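Local coordinates for zona pellucida sperm-binding protein 1,Zona pellucida sperm-binding protein 1 (Gallus gallus, PDB 6GF6) that probably cross-links egg-coat filaments in the extracellular matrix around the egg, through homodimers of its first ZP-N domain, the part present here, at residues 10-15 / 104-109; 17-22 / 67-72. The protein carries 2 engineered substitutions. All coordinates share one frame; numbering follows the deposited sequence.

Contact 1 of 2, residues 10-15 / 104-109; sequences YHYDCG and MTCPRP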
ATOM      1  N   TYR B  10     -16.201  -9.727   7.803  1.00 50.31           N
ATOM      2  CA  TYR B  10     -14.815  -9.304   7.675  1.00 45.97           C
ATOM      3  C   TYR B  10     -13.890 -10.460   8.026  1.00 46.55           C
ATOM      4  O   TYR B  10     -14.288 -11.432   8.672  1.00 46.72           O
ATOM      5  CB  TYR B  10     -14.500  -8.088   8.557  1.00 45.74           C
ATOM      6  CG  TYR B  10     -14.698  -8.322  10.036  1.00 48.33           C
ATOM      7  CD1 TYR B  10     -13.722  -8.944  10.798  1.00 49.02           C
ATOM      8  CD2 TYR B  10     -15.855  -7.894  10.678  1.00 52.62           C
ATOM      9  CE1 TYR B  10     -13.901  -9.163  12.151  1.00 52.22           C
ATOM     10  CE2 TYR B  10     -16.037  -8.100  12.034  1.00 56.41           C
ATOM     11  CZ  TYR B  10     -15.053  -8.733  12.766  1.00 56.44           C
ATOM     12  OH  TYR B  10     -15.223  -8.941  14.118  1.00 59.82           O
ATOM     13  N   HIS B  11     -12.645 -10.336   7.574  1.00 42.97           N
ATOM     14  CA  HIS B  11     -11.584 -11.279   7.892  1.00 46.26           C
ATOM     15  C   HIS B  11     -10.262 -10.585   7.603  1.00 44.31           C
ATOM     16  O   HIS B  11     -10.221  -9.552   6.932  1.00 45.78           O
ATOM     17  CB  HIS B  11     -11.713 -12.558   7.063  1.00 45.69           C
ATOM     18  CG  HIS B  11     -11.337 -12.367   5.628  1.00 44.99           C
ATOM     19  ND1 HIS B  11     -12.222 -11.890   4.684  1.00 46.28           N
ATOM     20  CD2 HIS B  11     -10.168 -12.574   4.977  1.00 44.17           C
ATOM     21  CE1 HIS B  11     -11.616 -11.817   3.512  1.00 43.87           C
ATOM     22  NE2 HIS B  11     -10.369 -12.228   3.662  1.00 44.53           N
ATOM     23  N   TYR B  12      -9.173 -11.180   8.085  1.00 39.71           N
ATOM     24  CA  TYR B  12      -7.843 -10.638   7.836  1.00 39.42           C
ATOM     25  C   TYR B  12      -6.874 -11.741   7.421  1.00 38.82           C
ATOM     26  O   TYR B  12      -7.071 -12.925   7.710  1.00 39.20           O
ATOM     27  CB  TYR B  12      -7.296  -9.876   9.056  1.00 35.96           C
ATOM     28  CG  TYR B  12      -6.914 -10.716  10.251  1.00 37.90           C
ATOM     29  CD1 TYR B  12      -7.842 -11.026  11.234  1.00 39.41           C
ATOM     30  CD2 TYR B  12      -5.612 -11.173  10.411  1.00 37.51           C
ATOM     31  CE1 TYR B  12      -7.492 -11.789  12.333  1.00 42.36           C
ATOM     32  CE2 TYR B  12      -5.250 -11.935  11.511  1.00 37.58           C
ATOM     33  CZ  TYR B  12      -6.198 -12.237  12.470  1.00 42.66           C
ATOM     34  OH  TYR B  12      -5.854 -12.985  13.572  1.00 41.47           O
ATOM     35  N   ASP B  13      -5.834 -11.324   6.701  1.00 36.74           N
ATOM     36  CA  ASP B  13      -4.812 -12.216   6.179  1.00 37.20           C
ATOM     37  C   ASP B  13      -3.450 -11.813   6.728  1.00 36.04           C
ATOM     38  O   ASP B  13      -3.135 -10.620   6.822  1.00 34.71           O
ATOM     39  CB  ASP B  13      -4.772 -12.167   4.642  1.00 37.54           C
ATOM     40  CG  ASP B  13      -6.084 -12.591   4.006  1.00 49.70           C
ATOM     41  OD1 ASP B  13      -6.679 -13.577   4.481  1.00 50.48           O
ATOM     42  OD2 ASP B  13      -6.539 -11.918   3.054  1.00 49.98           O
ATOM     43  N   CYS B  14      -2.656 -12.808   7.110  1.00 36.80           N
ATOM     44  CA  CYS B  14      -1.270 -12.596   7.505  1.00 36.19           C
ATOM     45  C   CYS B  14      -0.381 -12.877   6.303  1.00 36.27           C
ATOM     46  O   CYS B  14      -0.349 -14.005   5.813  1.00 37.54           O
ATOM     47  CB  CYS B  14      -0.879 -13.502   8.671  1.00 42.00           C
ATOM     48  SG  CYS B  14      -1.782 -13.185  10.195  1.00 41.49           S
ATOM     49  N   GLY B  15       0.359 -11.864   5.854  1.00 35.11           N
ATOM     50  CA  GLY B  15       1.310 -12.024   4.777  1.00 35.25           C
ATOM     51  C   GLY B  15       2.732 -12.140   5.294  1.00 35.28           C
ATOM     52  O   GLY B  15       2.985 -12.288   6.491  1.00 35.50           O
ATOM     53  N   MET B 104      -5.567  -8.458  15.199  1.00 40.26           N
ATOM     54  CA  MET B 104      -4.883  -9.175  14.137  1.00 39.72           C
ATOM     55  C   MET B 104      -3.588  -9.740  14.701  1.00 41.33           C
ATOM     56  O   MET B 104      -2.691  -8.986  15.100  1.00 42.29           O
ATOM     57  CB  MET B 104      -4.631  -8.254  12.944  1.00 41.05           C
ATOM     58  CG  MET B 104      -5.911  -7.686  12.332  1.00 43.47           C
ATOM     59  SD  MET B 104      -5.654  -6.257  11.251  1.00 52.26           S
ATOM     60  CE  MET B 104      -4.973  -7.012   9.787  1.00 46.46           C
ATOM     61  N   THR B 105      -3.497 -11.065  14.739  1.00 38.45           N
ATOM     62  CA  THR B 105      -2.354 -11.774  15.294  1.00 40.98           C
ATOM     63  C   THR B 105      -1.687 -12.550  14.169  1.00 39.08           C
ATOM     64  O   THR B 105      -2.334 -13.360  13.499  1.00 40.61           O
ATOM     65  CB  THR B 105      -2.793 -12.708  16.424  1.00 45.78           C
ATOM     66  OG1 THR B 105      -3.471 -11.950  17.431  1.00 48.21           O
ATOM     67  CG2 THR B 105      -1.600 -13.396  17.051  1.00 46.57           C
ATOM     68  N   CYS B 106      -0.407 -12.276  13.944  1.00 38.62           N
ATOM     69  CA  CYS B 106       0.311 -12.878  12.837  1.00 40.08           C
ATOM     70  C   CYS B 106       1.653 -13.397  13.331  1.00 41.58           C
ATOM     71  O   CYS B 106       2.242 -12.821  14.253  1.00 41.29           O
ATOM     72  CB  CYS B 106       0.519 -11.880  11.688  1.00 40.67           C
ATOM     73  SG  CYS B 106      -1.033 -11.416  10.865  1.00 40.63           S
ATOM     74  N   PRO B 107       2.131 -14.509  12.781  1.00 45.66           N
ATOM     75  CA  PRO B 107       3.356 -15.110  13.309  1.00 49.92           C
ATOM     76  C   PRO B 107       4.563 -14.220  13.076  1.00 50.61           C
ATOM     77  O   PRO B 107       4.635 -13.463  12.107  1.00 48.43           O
ATOM     78  CB  PRO B 107       3.467 -16.424  12.529  1.00 49.29           C
ATOM     79  CG  PRO B 107       2.739 -16.170  11.265  1.00 48.52           C
ATOM     80  CD  PRO B 107       1.619 -15.239  11.609  1.00 46.74           C
ATOM     81  N   ARG B 108       5.519 -14.329  13.988  1.00 51.95           N
ATOM     82  CA  ARG B 108       6.781 -13.617  13.913  1.00 51.05           C
ATOM     83  C   ARG B 108       7.925 -14.617  14.045  1.00 51.44           C
ATOM     84  O   ARG B 108       7.798 -15.609  14.767  1.00 53.35           O
ATOM     85  CB  ARG B 108       6.863 -12.564  15.029  1.00 53.03           C
ATOM     86  CG  ARG B 108       8.101 -11.695  15.036  1.00 53.97           C
ATOM     87  CD  ARG B 108       8.023 -10.686  16.174  1.00 56.36           C
ATOM     88  NE  ARG B 108       9.136  -9.740  16.163  1.00 59.04           N
ATOM     89  CZ  ARG B 108      10.266  -9.890  16.850  1.00 62.04           C
ATOM     90  NH1 ARG B 108      10.456 -10.954  17.626  1.00 62.77           N
ATOM     91  NH2 ARG B 108      11.213  -8.968  16.760  1.00 63.32           N
ATOM     92  N   PRO B 109       9.052 -14.370  13.387  1.00 50.45           N
ATOM     93  CA  PRO B 109      10.135 -15.361  13.428  1.00 52.54           C
ATOM     94  C   PRO B 109      11.026 -15.218  14.651  1.00 55.60           C
ATOM     95  O   PRO B 109      11.483 -14.119  14.982  1.00 60.60           O
ATOM     96  CB  PRO B 109      10.906 -15.077  12.134  1.00 48.89           C
ATOM     97  CG  PRO B 109      10.707 -13.645  11.893  1.00 47.64           C
ATOM     98  CD  PRO B 109       9.332 -13.304  12.410  1.00 48.48           C
TER
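Tyr12 and Cys14 of strand 9-14 face Met104, Thr105 and Cys106 of strand 96-107 across two sheets, the short segments running nearly parallel at 21° with their axes 7.5 Å apart at closest. No strand pairing joins them, and side chains fill the gap. The Tyr12 ring lies over Met104: Met104 CG sits above one face, 4.0 Å from the ring centroid and displaced from its middle, a CH-pi contact. The two side chains run in opposite senses. Met104 bends at its last torsion (chi3 75°), and its CE ends 3.8 Å from Tyr12 CB; SD stays oblique to the ring at 5.3 Å from the centroid, a Met-aromatic contact. At the far end of the ring, Thr105 N donates a long but nearly straight hydrogen bond to Tyr12 OH, 3.3 Å with an N-H...O angle of 175°. The Cys14-Cys106 disulfide follows, SG to SG 2.0 Å, and Cys106 SG approaches the edge of the Tyr12 ring at CE2, 4.3 Å away. Cys14 SG also touches Pro107 CD. An alanine at Tyr12 would probably open a gap over Met104 CG and cost Thr105 N its hydroxyl partner. On the other side of strand 9-14, His11 and Asp13, zinc ligands in another structure of this protein, pack on strand 18-24. The disulfide thus ties the two sheets covalently, while the Met104 side chain packs on the Tyr12 ring beside it and one backbone-to-phenol bond holds the ring's outer end.

Contact 2 of 2, residues 17-22 / 67-72; sequences FGMQLL and AGYEGC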
ATOM      1  N   PHE B  17       5.155  -9.720   4.800  1.00 33.57           N
ATOM      2  CA  PHE B  17       5.668  -8.427   5.230  1.00 32.82           C
ATOM      3  C   PHE B  17       4.642  -7.569   5.954  1.00 33.65           C
ATOM      4  O   PHE B  17       5.028  -6.606   6.621  1.00 33.72           O
ATOM      5  CB  PHE B  17       6.201  -7.667   4.008  1.00 32.59           C
ATOM      6  CG  PHE B  17       7.287  -8.417   3.287  1.00 36.36           C
ATOM      7  CD1 PHE B  17       8.609  -8.312   3.684  1.00 34.60           C
ATOM      8  CD2 PHE B  17       6.970  -9.272   2.241  1.00 34.11           C
ATOM      9  CE1 PHE B  17       9.603  -9.023   3.027  1.00 37.25           C
ATOM     10  CE2 PHE B  17       7.958  -9.983   1.583  1.00 36.49           C
ATOM     11  CZ  PHE B  17       9.274  -9.860   1.974  1.00 37.51           C
ATOM     12  N   GLY B  18       3.365  -7.889   5.842  1.00 36.55           N
ATOM     13  CA  GLY B  18       2.331  -7.150   6.524  1.00 31.32           C
ATOM     14  C   GLY B  18       1.061  -7.962   6.597  1.00 32.64           C
ATOM     15  O   GLY B  18       1.063  -9.172   6.369  1.00 32.66           O
ATOM     16  N   MET B  19      -0.033  -7.277   6.917  1.00 34.04           N
ATOM     17  CA  MET B  19      -1.338  -7.907   7.045  1.00 37.51           C
ATOM     18  C   MET B  19      -2.398  -6.981   6.469  1.00 37.06           C
ATOM     19  O   MET B  19      -2.182  -5.777   6.312  1.00 37.80           O
ATOM     20  CB  MET B  19      -1.655  -8.243   8.508  1.00 41.72           C
ATOM     21  CG  MET B  19      -1.239  -7.154   9.484  1.00 47.06           C
ATOM     22  SD  MET B  19      -1.457  -7.619  11.210  1.00 53.94           S
ATOM     23  CE  MET B  19      -0.194  -6.613  11.983  1.00 52.54           C
ATOM     24  N   GLN B  20      -3.555  -7.560   6.151  1.00 35.36           N
ATOM     25  CA  GLN B  20      -4.669  -6.802   5.604  1.00 35.53           C
ATOM     26  C   GLN B  20      -5.972  -7.275   6.231  1.00 33.33           C
ATOM     27  O   GLN B  20      -6.153  -8.469   6.477  1.00 36.87           O
ATOM     28  CB  GLN B  20      -4.746  -6.922   4.076  1.00 33.22           C
ATOM     29  CG  GLN B  20      -5.009  -8.327   3.566  1.00 34.63           C
ATOM     30  CD  GLN B  20      -5.366  -8.354   2.094  1.00 38.14           C
ATOM     31  OE1 GLN B  20      -5.287  -7.337   1.405  1.00 37.46           O
ATOM     32  NE2 GLN B  20      -5.766  -9.521   1.605  1.00 37.35           N
ATOM     33  N   LEU B  21      -6.870  -6.327   6.486  1.00 35.69           N
ATOM     34  CA  LEU B  21      -8.192  -6.574   7.048  1.00 36.88           C
ATOM     35  C   LEU B  21      -9.244  -6.194   6.015  1.00 37.32           C
ATOM     36  O   LEU B  21      -9.265  -5.052   5.543  1.00 35.23           O
ATOM     37  CB  LEU B  21      -8.371  -5.776   8.341  1.00 35.27           C
ATOM     38  CG  LEU B  21      -9.703  -5.814   9.081  1.00 38.07           C
ATOM     39  CD1 LEU B  21     -10.108  -7.219   9.423  1.00 39.90           C
ATOM     40  CD2 LEU B  21      -9.573  -5.001  10.345  1.00 37.96           C
ATOM     41  N   LEU B  22     -10.104  -7.145   5.654  1.00 40.89           N
ATOM     42  CA  LEU B  22     -11.118  -6.932   4.628  1.00 43.31           C
ATOM     43  C   LEU B  22     -12.504  -6.952   5.261  1.00 41.64           C
ATOM     44  O   LEU B  22     -12.827  -7.860   6.032  1.00 42.54           O
ATOM     45  CB  LEU B  22     -11.016  -7.984   3.527  1.00 49.11           C
ATOM     46  CG  LEU B  22      -9.666  -8.042   2.807  1.00 53.74           C
ATOM     47  CD1 LEU B  22      -8.680  -8.931   3.554  1.00 59.78           C
ATOM     48  CD2 LEU B  22      -9.855  -8.530   1.383  1.00 54.07           C
ATOM     49  N   ALA B  67      -1.562  -3.032   6.666  1.00 33.66           N
ATOM     50  CA  ALA B  67      -0.607  -2.633   7.698  1.00 29.11           C
ATOM     51  C   ALA B  67       0.695  -3.417   7.571  1.00 30.50           C
ATOM     52  O   ALA B  67       0.679  -4.651   7.592  1.00 30.24           O
ATOM     53  CB  ALA B  67      -1.207  -2.843   9.090  1.00 29.29           C
ATOM     54  N   GLY B  68       1.818  -2.705   7.464  1.00 29.49           N
ATOM     55  CA  GLY B  68       3.118  -3.351   7.553  1.00 29.80           C
ATOM     56  C   GLY B  68       3.425  -3.801   8.970  1.00 35.21           C
ATOM     57  O   GLY B  68       2.965  -3.211   9.950  1.00 34.43           O
ATOM     58  N   TYR B  69       4.200  -4.888   9.081  1.00 31.10           N
ATOM     59  CA  TYR B  69       4.529  -5.438  10.398  1.00 32.05           C
ATOM     60  C   TYR B  69       5.359  -4.476  11.246  1.00 38.98           C
ATOM     61  O   TYR B  69       5.301  -4.537  12.477  1.00 40.57           O
ATOM     62  CB  TYR B  69       5.268  -6.779  10.258  1.00 33.05           C
ATOM     63  CG  TYR B  69       4.407  -7.944   9.820  1.00 33.19           C
ATOM     64  CD1 TYR B  69       3.104  -8.081  10.269  1.00 33.05           C
ATOM     65  CD2 TYR B  69       4.902  -8.910   8.961  1.00 33.69           C
ATOM     66  CE1 TYR B  69       2.312  -9.143   9.867  1.00 33.48           C
ATOM     67  CE2 TYR B  69       4.117  -9.976   8.551  1.00 34.10           C
ATOM     68  CZ  TYR B  69       2.823 -10.088   9.008  1.00 34.04           C
ATOM     69  OH  TYR B  69       2.039 -11.152   8.609  1.00 34.74           O
ATOM     70  N   GLU B  70       6.116  -3.573  10.626  1.00 38.91           N
ATOM     71  CA  GLU B  70       6.973  -2.656  11.367  1.00 43.32           C
ATOM     72  C   GLU B  70       6.325  -1.292  11.564  1.00 42.16           C
ATOM     73  O   GLU B  70       7.014  -0.327  11.908  1.00 44.34           O
ATOM     74  CB  GLU B  70       8.308  -2.483  10.635  1.00 50.65           C
ATOM     75  CG  GLU B  70       9.078  -3.776  10.382  1.00 60.23           C
ATOM     76  CD  GLU B  70       9.712  -4.341  11.631  1.00 70.98           C
ATOM     77  OE1 GLU B  70       9.839  -3.596  12.624  1.00 75.90           O
ATOM     78  OE2 GLU B  70      10.086  -5.534  11.616  1.00 76.75           O
ATOM     79  N   GLY B  71       5.009  -1.201  11.406  1.00 37.55           N
ATOM     80  CA  GLY B  71       4.327   0.072  11.463  1.00 36.92           C
ATOM     81  C   GLY B  71       3.906   0.457  12.868  1.00 40.03           C
ATOM     82  O   GLY B  71       4.189  -0.223  13.853  1.00 41.24           O
ATOM     83  N   CYS B  72       3.224   1.592  12.947  1.00 39.22           N
ATOM     84  CA  CYS B  72       2.858   2.162  14.234  1.00 44.82           C
ATOM     85  C   CYS B  72       1.859   1.287  14.963  1.00 43.02           C
ATOM     86  O   CYS B  72       0.849   0.859  14.395  1.00 43.63           O
ATOM     87  CB  CYS B  72       2.233   3.533  14.059  1.00 45.27           C
ATOM     88  SG  CYS B  72       3.303   4.757  13.400  1.00 48.84           S
TER
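An antiparallel pairing inside the four-stranded sheet of this Ig-like ZP-N domain joins strand 18-24 to the end of strand 63-68, where the chain leaves through a type I beta turn, Gly68 to Gly71. Met19 and Ala67 form the hydrogen-bonded pair: Met19 N to Ala67 O and Ala67 N to Met19 O are both 2.8 Å. Gly18 and Gly68 make the adjoining non-hydrogen-bonded pair, their CA atoms only 4.0 Å apart, an approach consistent with the absence of a side chain at Gly18. Beyond it, Tyr69 N donates to Phe17 O at 3.1 Å, carrying the backbone contact into the turn. On the Met19 and Ala67 face, the extended Met19 chain brings CE to the edge of the Tyr69 ring, 4.0 Å from CD1, and the two side chains lie at a slant to one another. That face meets the other sheet through Leu83 and Met104. Phe17 instead reaches the second subunit, packing on its Leu75, while the amides of Phe17 and Gly18 hydrogen-bond to Glu38 of that subunit. The phenol of Tyr69 hydrogen-bonds to Gly15 O, which anchors the ring's far end, and its ring stacks with Tyr81. Gly18 CA stands over the centre of one face of the Tyr69 ring, a CH-pi contact: 3.7 Å from the ring centroid and 2° off the ring normal.

Contact 2 is buried near the middle of the chain and holds neighbouring strands of one sheet by backbone hydrogen bonds; contact 1 is partly buried and spans the two sheets, relying on a disulfide and side chains. Strands 9-14 and 18-24, consecutive in the chain and adjacent in the sheet, bring them together: His11 O and Leu22 N are 2.7 Å apart, a probable hydrogen bond. Tyr69 of contact 2 also touches both cysteines of contact 1, and Met19 packs on Met104 and Cys106, so sulfur atoms and aromatic rings of both contacts meet between the sheets. Both touch the second subunit, contact 1 through Asp13 on Phe39 of that subunit.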